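Local coordinates for pullulanase (Klebsiella oxytoca, PDB 2YOC), which hydrolyses alpha-1,6-glucosidic linkages in pullulan and related branched alpha-glucans, as a glycoside hydrolase exported by type 2 secretion, at residues L164-W169 against L260-Q265; P184-Y189 against L209-T214; D722-S727 against N816-H821. All blocks are in the same frame, centred on the assembly; numbering follows the deposited sequence.

In the fold
The contacts follow the chain in two regions. Near residue 164 the chain enters the mixed beta sheet of the pullulanase N2 domain. Contact 1 returns residues 260-265 to 164-169, closing a loop of about 90 residues. Contact 2 lies wholly within that loop and closes a much shorter one, joining outermost strand 185-191 to the run leading into the other outermost strand, 212-214. The centres of these two contacts are 12 Å apart. Contact 3 follows in series, on the opposite side of the chain's centre. It closes another loop of about 90 residues, tying helix 722-729, after barrel strand 718-720, to the loop following the next strand, 814-816.

Contact 1 (L164-W169 against L260-Q265); sequences LAEAHW and LISATQ
The carboxylate of Glu166 lies beside the Thr264 side chain, with OE2 3.7 Å from Thr264 OG1 and OE1 bonded instead to the indole nitrogen of Trp177. A second flat group, the His168 ring, meets the Glu166 carbonyl oxygen at its edge and in its plane. The Glu166 and Thr264 side chains cross at about a right angle, and Thr264 OG1 lies against CB and CG of Glu166, 3.4 Å from CG. Thr264 OG1 is anti to the backbone N (chi1 -158°), which turns the hydroxyl to the amide of Glu166: Glu166 N to Thr264 OG1 is 2.9 Å in an almost straight bond. The same oxygen is hydrogen-bonded to the carbonyl of Ala163, so a buried hydroxyl serves the backbone on both sides of Leu164 and Ala165. The methyl CG2 of Thr264 lies against Ala167, 3.9 Å from its CB. One residue on, Gln265 N donates to Leu164 O over 2.9 Å, and Gln265 O receives a CA-H contact from Ala165 CA at 3.3 Å.

The end-to-end directions of 164-167 and 262-265 are 87° apart; the parallel pairing lies further on, where Ala167 and Trp169 bond through their backbones to Gln267. Within 260-265, Ile261 and Ser262 both face Ala253 of strand 248-254 in a classic beta bulge. Both segments belong to the N2 domain, of the E-set clan, and form part of its mixed sheet. In that sheet strand 260-267 runs between 167-169 and the antiparallel strand 248-254, whose Ala251 packs against Thr264 and Ala167, while Trp169 packs on Val241 and Leu244 of helix 241-244.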
loop_
_atom_site.group_PDB
_atom_site.type_symbol
_atom_site.label_atom_id
_atom_site.label_comp_id
_atom_site.label_asym_id
_atom_site.label_seq_id
_atom_site.Cartn_x
_atom_site.Cartn_y
_atom_site.Cartn_z
ATOM N N LEU B 164 37.690 -14.979 -29.692
ATOM C CA LEU B 164 36.244 -14.784 -29.421
ATOM C C LEU B 164 35.374 -14.624 -30.700
ATOM O O LEU B 164 35.886 -14.792 -31.805
ATOM C CB LEU B 164 35.988 -13.630 -28.404
ATOM C CG LEU B 164 36.922 -13.519 -27.186
ATOM C CD1 LEU B 164 37.020 -12.098 -26.704
ATOM C CD2 LEU B 164 36.482 -14.409 -26.067
ATOM N N ALA B 165 34.064 -14.367 -30.549
ATOM C CA ALA B 165 33.144 -14.196 -31.672
ATOM C C ALA B 165 32.324 -12.917 -31.435
ATOM O O ALA B 165 31.104 -12.957 -31.256
ATOM C CB ALA B 165 32.239 -15.402 -31.777
ATOM N N GLU B 166 33.035 -11.781 -31.385
ATOM C CA GLU B 166 32.506 -10.464 -31.053
ATOM C C GLU B 166 31.632 -9.836 -32.110
ATOM O O GLU B 166 30.749 -9.065 -31.752
ATOM C CB GLU B 166 33.654 -9.497 -30.686
ATOM C CG GLU B 166 34.518 -9.916 -29.503
ATOM C CD GLU B 166 35.819 -9.141 -29.407
ATOM O OE1 GLU B 166 35.802 -7.905 -29.612
ATOM O OE2 GLU B 166 36.866 -9.783 -29.157
ATOM N N ALA B 167 31.893 -10.123 -33.399
ATOM C CA ALA B 167 31.167 -9.559 -34.551
ATOM C C ALA B 167 29.886 -10.344 -34.947
ATOM O O ALA B 167 29.773 -11.555 -34.712
ATOM C CB ALA B 167 32.108 -9.388 -35.748
ATOM N N HIS B 168 28.917 -9.625 -35.533
ATOM C CA HIS B 168 27.601 -10.151 -35.859
ATOM C C HIS B 168 27.144 -9.756 -37.250
ATOM O O HIS B 168 26.768 -8.600 -37.477
ATOM C CB HIS B 168 26.567 -9.624 -34.816
ATOM C CG HIS B 168 26.748 -10.171 -33.434
ATOM N ND1 HIS B 168 25.776 -10.925 -32.836
ATOM C CD2 HIS B 168 27.794 -10.049 -32.576
ATOM C CE1 HIS B 168 26.255 -11.250 -31.643
ATOM N NE2 HIS B 168 27.475 -10.757 -31.454
ATOM N N TRP B 169 27.128 -10.715 -38.183
ATOM C CA TRP B 169 26.603 -10.437 -39.519
ATOM C C TRP B 169 25.064 -10.650 -39.401
ATOM O O TRP B 169 24.559 -11.774 -39.390
ATOM C CB TRP B 169 27.274 -11.357 -40.534
ATOM C CG TRP B 169 27.130 -10.950 -41.975
ATOM C CD1 TRP B 169 26.370 -9.935 -42.489
ATOM C CD2 TRP B 169 27.759 -11.592 -43.098
ATOM N NE1 TRP B 169 26.486 -9.907 -43.866
ATOM C CE2 TRP B 169 27.347 -10.902 -44.261
ATOM C CE3 TRP B 169 28.654 -12.665 -43.227
ATOM C CZ2 TRP B 169 27.781 -11.269 -45.534
ATOM C CZ3 TRP B 169 29.099 -13.007 -44.488
ATOM C CH2 TRP B 169 28.640 -12.335 -45.624
ATOM N N LEU B 260 47.513 -4.720 -36.349
ATOM C CA LEU B 260 46.332 -5.381 -35.825
ATOM C C LEU B 260 46.031 -4.930 -34.419
ATOM O O LEU B 260 46.920 -4.944 -33.548
ATOM C CB LEU B 260 46.553 -6.897 -35.844
ATOM C CG LEU B 260 45.426 -7.727 -35.281
ATOM C CD1 LEU B 260 44.759 -8.495 -36.364
ATOM C CD2 LEU B 260 45.920 -8.603 -34.147
ATOM N N ILE B 261 44.766 -4.538 -34.206
ATOM C CA ILE B 261 44.283 -4.171 -32.884
ATOM C C ILE B 261 43.529 -5.411 -32.407
ATOM O O ILE B 261 43.902 -6.017 -31.395
ATOM C CB ILE B 261 43.407 -2.872 -32.885
ATOM C CG1 ILE B 261 44.032 -1.729 -33.727
ATOM C CG2 ILE B 261 43.123 -2.403 -31.452
ATOM C CD1 ILE B 261 43.115 -0.524 -33.992
ATOM N N SER B 262 42.525 -5.842 -33.217
ATOM C CA SER B 262 41.617 -6.954 -32.932
ATOM C C SER B 262 41.257 -7.772 -34.176
ATOM O O SER B 262 41.113 -7.231 -35.280
ATOM C CB SER B 262 40.336 -6.416 -32.289
ATOM O OG SER B 262 39.866 -7.252 -31.242
ATOM N N ALA B 263 41.089 -9.081 -33.960
ATOM C CA ALA B 263 40.669 -10.085 -34.933
ATOM C C ALA B 263 39.711 -11.025 -34.180
ATOM O O ALA B 263 40.093 -11.612 -33.162
ATOM C CB ALA B 263 41.877 -10.847 -35.467
ATOM N N THR B 264 38.450 -11.104 -34.632
ATOM C CA THR B 264 37.406 -11.910 -33.980
ATOM C C THR B 264 36.588 -12.712 -35.003
ATOM O O THR B 264 36.489 -12.309 -36.168
ATOM C CB THR B 264 36.512 -11.000 -33.087
ATOM O OG1 THR B 264 35.849 -11.773 -32.082
ATOM C CG2 THR B 264 35.502 -10.171 -33.890
ATOM N N GLN B 265 35.980 -13.833 -34.556
ATOM C CA GLN B 265 35.119 -14.666 -35.396
ATOM C C GLN B 265 33.755 -13.980 -35.550
ATOM O O GLN B 265 33.417 -13.081 -34.766
ATOM C CB GLN B 265 34.971 -16.085 -34.836
ATOM C CG GLN B 265 36.245 -16.915 -34.885
ATOM C CD GLN B 265 35.949 -18.398 -34.841
ATOM O OE1 GLN B 265 36.138 -19.088 -33.822
ATOM N NE2 GLN B 265 35.484 -18.939 -35.966
#

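Contact 2 (P184-Y189 against L209-T214); sequences PIVRLY and LKLTPT
Val186 and Leu211 cross at about a right angle beside a single antiparallel bridge, Arg187 with Lys210, between edge strand 185-191 of the N2 sheet and the run leading into the other edge strand, 212-214. Val186 CG1 rests 3.7 Å from Leu211 CD1, and Leu211 CD1 also lies against the Arg187-Leu188 backbone and Leu188 CB. Phe233 of strand 232-234 packs against both Val186 and Leu211, extending this apolar side. The opposed pair Arg187 and Lys210 is non-hydrogen-bonded. Arg187 CA approaches Leu209 O, while Leu188 N donates to the same oxygen at 2.9 Å and Leu188 O accepts from Leu209 N with the donor well above the carbonyl plane.

Both long basic side chains leave the bridge, but by different routes. Arg187 is extended to NE and presents its guanidinium edge to Tyr189 OH, 2.8 Å from NH1, with Ile185 CG2 over one face near the rim; Tyr208 adds a cation-pi contact. Lys210 instead bends at chi2 (79°), which brings CD to the Val186 carbonyl, and again at chi4, which places NZ. From there NZ reaches across to Val186 O and also donates to Leu211 O on its own segment, 3.0 Å away. Val186 O takes two donors from opposite faces of its plane, Lys210 NZ at 3.0 Å and Leu211 N at 2.9 Å.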
loop_
_atom_site.group_PDB
_atom_site.type_symbol
_atom_site.label_atom_id
_atom_site.label_comp_id
_atom_site.label_asym_id
_atom_site.label_seq_id
_atom_site.Cartn_x
_atom_site.Cartn_y
_atom_site.Cartn_z
ATOM N N PRO B 184 40.514 3.037 -37.409
ATOM C CA PRO B 184 40.766 3.511 -38.795
ATOM C C PRO B 184 40.592 2.443 -39.889
ATOM O O PRO B 184 39.990 2.727 -40.937
ATOM C CB PRO B 184 42.193 4.078 -38.732
ATOM C CG PRO B 184 42.827 3.414 -37.594
ATOM C CD PRO B 184 41.752 3.085 -36.598
ATOM N N ILE B 185 41.074 1.209 -39.626
ATOM C CA ILE B 185 40.909 0.080 -40.541
ATOM C C ILE B 185 39.908 -0.953 -39.955
ATOM O O ILE B 185 40.140 -1.498 -38.865
ATOM C CB ILE B 185 42.274 -0.555 -40.965
ATOM C CG1 ILE B 185 43.158 0.417 -41.795
ATOM C CG2 ILE B 185 42.063 -1.891 -41.686
ATOM C CD1 ILE B 185 42.534 0.934 -43.192
ATOM N N VAL B 186 38.782 -1.183 -40.682
ATOM C CA VAL B 186 37.749 -2.169 -40.312
ATOM C C VAL B 186 37.473 -3.020 -41.541
ATOM O O VAL B 186 37.028 -2.505 -42.575
ATOM C CB VAL B 186 36.459 -1.561 -39.660
ATOM C CG1 VAL B 186 35.378 -2.617 -39.482
ATOM C CG2 VAL B 186 36.774 -0.910 -38.315
ATOM N N ARG B 187 37.787 -4.319 -41.445
ATOM C CA ARG B 187 37.623 -5.216 -42.593
ATOM C C ARG B 187 36.996 -6.561 -42.292
ATOM O O ARG B 187 37.142 -7.092 -41.184
ATOM C CB ARG B 187 38.979 -5.481 -43.249
ATOM C CG ARG B 187 39.536 -4.322 -44.034
ATOM C CD ARG B 187 41.037 -4.494 -44.151
ATOM N NE ARG B 187 41.661 -3.383 -44.863
ATOM C CZ ARG B 187 42.940 -3.354 -45.222
ATOM N NH1 ARG B 187 43.738 -4.385 -44.954
ATOM N NH2 ARG B 187 43.434 -2.292 -45.846
ATOM N N LEU B 188 36.382 -7.158 -43.323
ATOM C CA LEU B 188 35.857 -8.507 -43.208
ATOM C C LEU B 188 36.711 -9.475 -44.045
ATOM O O LEU B 188 36.495 -9.618 -45.244
ATOM C CB LEU B 188 34.353 -8.597 -43.531
ATOM C CG LEU B 188 33.681 -9.958 -43.331
ATOM C CD1 LEU B 188 33.771 -10.412 -41.895
ATOM C CD2 LEU B 188 32.240 -9.907 -43.777
ATOM N N TYR B 189 37.708 -10.098 -43.400
ATOM C CA TYR B 189 38.586 -11.087 -44.020
ATOM C C TYR B 189 37.836 -12.408 -44.123
ATOM O O TYR B 189 36.984 -12.697 -43.275
ATOM C CB TYR B 189 39.887 -11.256 -43.201
ATOM C CG TYR B 189 40.890 -10.138 -43.425
ATOM C CD1 TYR B 189 40.707 -8.880 -42.845
ATOM C CD2 TYR B 189 42.005 -10.327 -44.240
ATOM C CE1 TYR B 189 41.611 -7.840 -43.073
ATOM C CE2 TYR B 189 42.917 -9.298 -44.472
ATOM C CZ TYR B 189 42.712 -8.051 -43.892
ATOM O OH TYR B 189 43.619 -7.039 -44.123
ATOM N N LEU B 209 37.098 -7.563 -47.336
ATOM C CA LEU B 209 36.161 -6.549 -47.815
ATOM C C LEU B 209 36.312 -5.337 -46.889
ATOM O O LEU B 209 36.500 -5.508 -45.671
ATOM C CB LEU B 209 34.701 -7.006 -47.773
ATOM C CG LEU B 209 34.262 -8.333 -48.383
ATOM C CD1 LEU B 209 32.794 -8.543 -48.114
ATOM C CD2 LEU B 209 34.505 -8.388 -49.879
ATOM N N LYS B 210 36.228 -4.124 -47.448
ATOM C CA LYS B 210 36.354 -2.935 -46.624
ATOM C C LYS B 210 34.999 -2.564 -46.006
ATOM O O LYS B 210 33.982 -2.489 -46.704
ATOM C CB LYS B 210 37.032 -1.770 -47.391
ATOM C CG LYS B 210 37.183 -0.435 -46.631
ATOM C CD LYS B 210 38.357 -0.398 -45.619
ATOM C CE LYS B 210 38.264 0.756 -44.633
ATOM N NZ LYS B 210 37.731 0.338 -43.299
ATOM N N LEU B 211 34.984 -2.388 -44.682
ATOM C CA LEU B 211 33.758 -2.012 -43.996
ATOM C C LEU B 211 33.740 -0.507 -43.710
ATOM O O LEU B 211 34.787 0.088 -43.463
ATOM C CB LEU B 211 33.523 -2.858 -42.730
ATOM C CG LEU B 211 33.537 -4.362 -42.922
ATOM C CD1 LEU B 211 33.523 -5.054 -41.600
ATOM C CD2 LEU B 211 32.350 -4.823 -43.765
ATOM N N THR B 212 32.569 0.114 -43.818
ATOM C CA THR B 212 32.414 1.557 -43.645
ATOM C C THR B 212 31.433 1.806 -42.523
ATOM O O THR B 212 30.398 1.127 -42.482
ATOM C CB THR B 212 31.935 2.240 -44.953
ATOM O OG1 THR B 212 30.510 2.100 -45.075
ATOM C CG2 THR B 212 32.663 1.724 -46.230
ATOM N N PRO B 213 31.698 2.781 -41.619
ATOM C CA PRO B 213 30.745 3.032 -40.525
ATOM C C PRO B 213 29.360 3.455 -41.008
ATOM O O PRO B 213 29.226 4.282 -41.917
ATOM C CB PRO B 213 31.432 4.122 -39.705
ATOM C CG PRO B 213 32.388 4.769 -40.649
ATOM C CD PRO B 213 32.865 3.678 -41.526
ATOM N N THR B 214 28.337 2.815 -40.445
ATOM C CA THR B 214 26.927 3.096 -40.736
ATOM C C THR B 214 26.100 3.087 -39.462
ATOM O O THR B 214 26.635 2.903 -38.365
ATOM C CB THR B 214 26.369 2.195 -41.865
ATOM O OG1 THR B 214 25.153 2.775 -42.349
ATOM C CG2 THR B 214 26.168 0.725 -41.435
#

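Contact 3 (D722-S727 against N816-H821)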
loop_
_atom_site.group_PDB
_atom_site.type_symbol
_atom_site.label_atom_id
_atom_site.label_comp_id
_atom_site.label_asym_id
_atom_site.label_seq_id
_atom_site.Cartn_x
_atom_site.Cartn_y
_atom_site.Cartn_z
ATOM N N ASP B 722 2.464 -20.897 -10.014
ATOM C CA ASP B 722 3.303 -21.156 -8.859
ATOM C C ASP B 722 2.735 -20.471 -7.610
ATOM O O ASP B 722 3.173 -20.772 -6.501
ATOM C CB ASP B 722 4.746 -20.692 -9.153
ATOM C CG ASP B 722 4.944 -19.310 -9.762
ATOM O OD1 ASP B 722 3.970 -18.754 -10.316
ATOM O OD2 ASP B 722 6.090 -18.819 -9.752
ATOM N N ARG B 723 1.750 -19.575 -7.794
ATOM C CA ARG B 723 1.128 -18.819 -6.721
ATOM C C ARG B 723 0.392 -19.690 -5.737
ATOM O O ARG B 723 0.701 -19.640 -4.548
ATOM C CB ARG B 723 0.199 -17.737 -7.265
ATOM C CG ARG B 723 0.915 -16.496 -7.741
ATOM C CD ARG B 723 1.323 -16.667 -9.158
ATOM N NE ARG B 723 1.658 -15.408 -9.790
ATOM C CZ ARG B 723 2.810 -15.184 -10.393
ATOM N NH1 ARG B 723 3.746 -16.121 -10.417
ATOM N NH2 ARG B 723 3.034 -14.027 -10.992
ATOM N N LEU B 724 -0.604 -20.466 -6.197
ATOM C CA LEU B 724 -1.363 -21.337 -5.287
ATOM C C LEU B 724 -0.439 -22.449 -4.805
ATOM O O LEU B 724 -0.431 -22.750 -3.613
ATOM C CB LEU B 724 -2.619 -21.888 -5.974
ATOM C CG LEU B 724 -3.467 -22.899 -5.217
ATOM C CD1 LEU B 724 -4.940 -22.651 -5.453
ATOM C CD2 LEU B 724 -3.128 -24.324 -5.633
ATOM N N ARG B 725 0.391 -22.991 -5.729
ATOM C CA ARG B 725 1.336 -24.075 -5.500
ATOM C C ARG B 725 2.138 -23.861 -4.262
ATOM O O ARG B 725 2.085 -24.688 -3.361
ATOM C CB ARG B 725 2.255 -24.236 -6.698
ATOM C CG ARG B 725 3.244 -25.364 -6.525
ATOM C CD ARG B 725 4.401 -25.171 -7.460
ATOM N NE ARG B 725 5.291 -24.098 -7.023
ATOM C CZ ARG B 725 6.162 -23.482 -7.814
ATOM N NH1 ARG B 725 6.221 -23.780 -9.107
ATOM N NH2 ARG B 725 6.952 -22.535 -7.328
ATOM N N ASP B 726 2.833 -22.728 -4.191
ATOM C CA ASP B 726 3.689 -22.355 -3.071
ATOM C C ASP B 726 2.919 -22.043 -1.789
ATOM O O ASP B 726 3.431 -22.284 -0.698
ATOM C CB ASP B 726 4.606 -21.194 -3.476
ATOM C CG ASP B 726 5.822 -21.584 -4.310
ATOM O OD1 ASP B 726 6.085 -22.798 -4.470
ATOM O OD2 ASP B 726 6.542 -20.686 -4.741
ATOM N N SER B 727 1.689 -21.532 -1.913
ATOM C CA SER B 727 0.871 -21.196 -0.751
ATOM C C SER B 727 0.375 -22.416 -0.049
ATOM O O SER B 727 0.423 -22.466 1.170
ATOM C CB SER B 727 -0.297 -20.314 -1.161
ATOM O OG SER B 727 0.209 -19.113 -1.720
ATOM N N ASN B 816 -3.182 -24.932 -12.117
ATOM C CA ASN B 816 -2.907 -25.075 -10.690
ATOM C C ASN B 816 -2.436 -26.493 -10.378
ATOM O O ASN B 816 -2.873 -27.472 -11.005
ATOM C CB ASN B 816 -4.130 -24.698 -9.853
ATOM C CG ASN B 816 -4.284 -23.211 -9.669
ATOM O OD1 ASN B 816 -3.305 -22.468 -9.436
ATOM N ND2 ASN B 816 -5.526 -22.748 -9.749
ATOM N N TYR B 817 -1.515 -26.597 -9.424
ATOM C CA TYR B 817 -0.946 -27.875 -9.031
ATOM C C TYR B 817 -0.288 -27.802 -7.675
ATOM O O TYR B 817 0.069 -26.711 -7.215
ATOM C CB TYR B 817 0.033 -28.400 -10.100
ATOM C CG TYR B 817 1.341 -27.653 -10.229
ATOM C CD1 TYR B 817 1.371 -26.307 -10.595
ATOM C CD2 TYR B 817 2.558 -28.318 -10.101
ATOM C CE1 TYR B 817 2.580 -25.624 -10.743
ATOM C CE2 TYR B 817 3.773 -27.651 -10.267
ATOM C CZ TYR B 817 3.782 -26.308 -10.606
ATOM O OH TYR B 817 5.001 -25.667 -10.758
ATOM N N VAL B 818 -0.159 -28.964 -7.017
ATOM C CA VAL B 818 0.499 -29.057 -5.711
ATOM C C VAL B 818 1.551 -30.171 -5.706
ATOM O O VAL B 818 2.186 -30.429 -4.687
ATOM C CB VAL B 818 -0.466 -29.068 -4.486
ATOM C CG1 VAL B 818 -0.956 -27.662 -4.168
ATOM C CG2 VAL B 818 -1.642 -30.024 -4.684
ATOM N N SER B 819 1.713 -30.836 -6.862
ATOM C CA SER B 819 2.698 -31.882 -7.090
ATOM C C SER B 819 2.938 -32.001 -8.578
ATOM O O SER B 819 2.034 -31.726 -9.351
ATOM C CB SER B 819 2.258 -33.216 -6.501
ATOM O OG SER B 819 3.359 -33.884 -5.894
ATOM N N LYS B 820 4.176 -32.352 -8.968
ATOM C CA LYS B 820 4.678 -32.474 -10.329
ATOM C C LYS B 820 5.916 -33.352 -10.231
ATOM O O LYS B 820 6.391 -33.573 -9.121
ATOM C CB LYS B 820 5.052 -31.073 -10.838
ATOM C CG LYS B 820 5.127 -30.931 -12.359
ATOM C CD LYS B 820 5.710 -29.599 -12.735
ATOM C CE LYS B 820 5.463 -29.251 -14.160
ATOM N NZ LYS B 820 6.061 -27.927 -14.492
ATOM N N HIS B 821 6.444 -33.856 -11.363
ATOM C CA HIS B 821 7.649 -34.718 -11.384
ATOM C C HIS B 821 8.854 -34.036 -10.705
ATOM O O HIS B 821 9.541 -34.651 -9.884
ATOM C CB HIS B 821 7.985 -35.173 -12.837
ATOM C CG HIS B 821 8.372 -34.052 -13.758
ATOM N ND1 HIS B 821 7.432 -33.236 -14.318
ATOM C CD2 HIS B 821 9.602 -33.612 -14.117
ATOM C CE1 HIS B 821 8.107 -32.328 -15.009
ATOM N NE2 HIS B 821 9.422 -32.520 -14.916
HETATM O O HOH W 1 -2.654 -20.060 -8.811
#
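Asp726 OD1 is gripped side-on by Arg725, NE and NH2 each donating over 3.0 Å from the same face of the carboxylate plane, while the remaining nitrogen crosses the contact: Arg725 NH1 lies 2.8 Å from Tyr817 OH, its hydrogen bond lying in the guanidinium plane. Held at both edges, the guanidinium stands almost perpendicular to the phenol ring, 88° between planes. The aliphatic part of the same side chain runs alongside the tyrosine. Arg725 CG is anti to the backbone N and sits over the centre of the ring, 4.3 Å from its centroid in a CH-pi contact, while CD lies 3.4 Å from Tyr817 CZ. A bend at chi3 (74°) then carries NE away toward Asp726.

Two connections of the closed eight-stranded parallel barrel meet here, as in the alpha-amylase family: helix 722-729 follows the sixth strand, 718-720, and the loop leaves the seventh, 814-816. That loop reaches His821, whose place after the seventh strand matches the conserved His-Asp region of the family, so it probably borders the active site. Towards helix 840-855, Leu724 CD2 packs 4.2 Å from Val818 CG1, and both residues rest on that helix. Asn816 gives its ND2 to the carbonyl of Gly775, whereas its OD1 accepts from a water 2.6 Å away that is weakly bonded to Leu724 N.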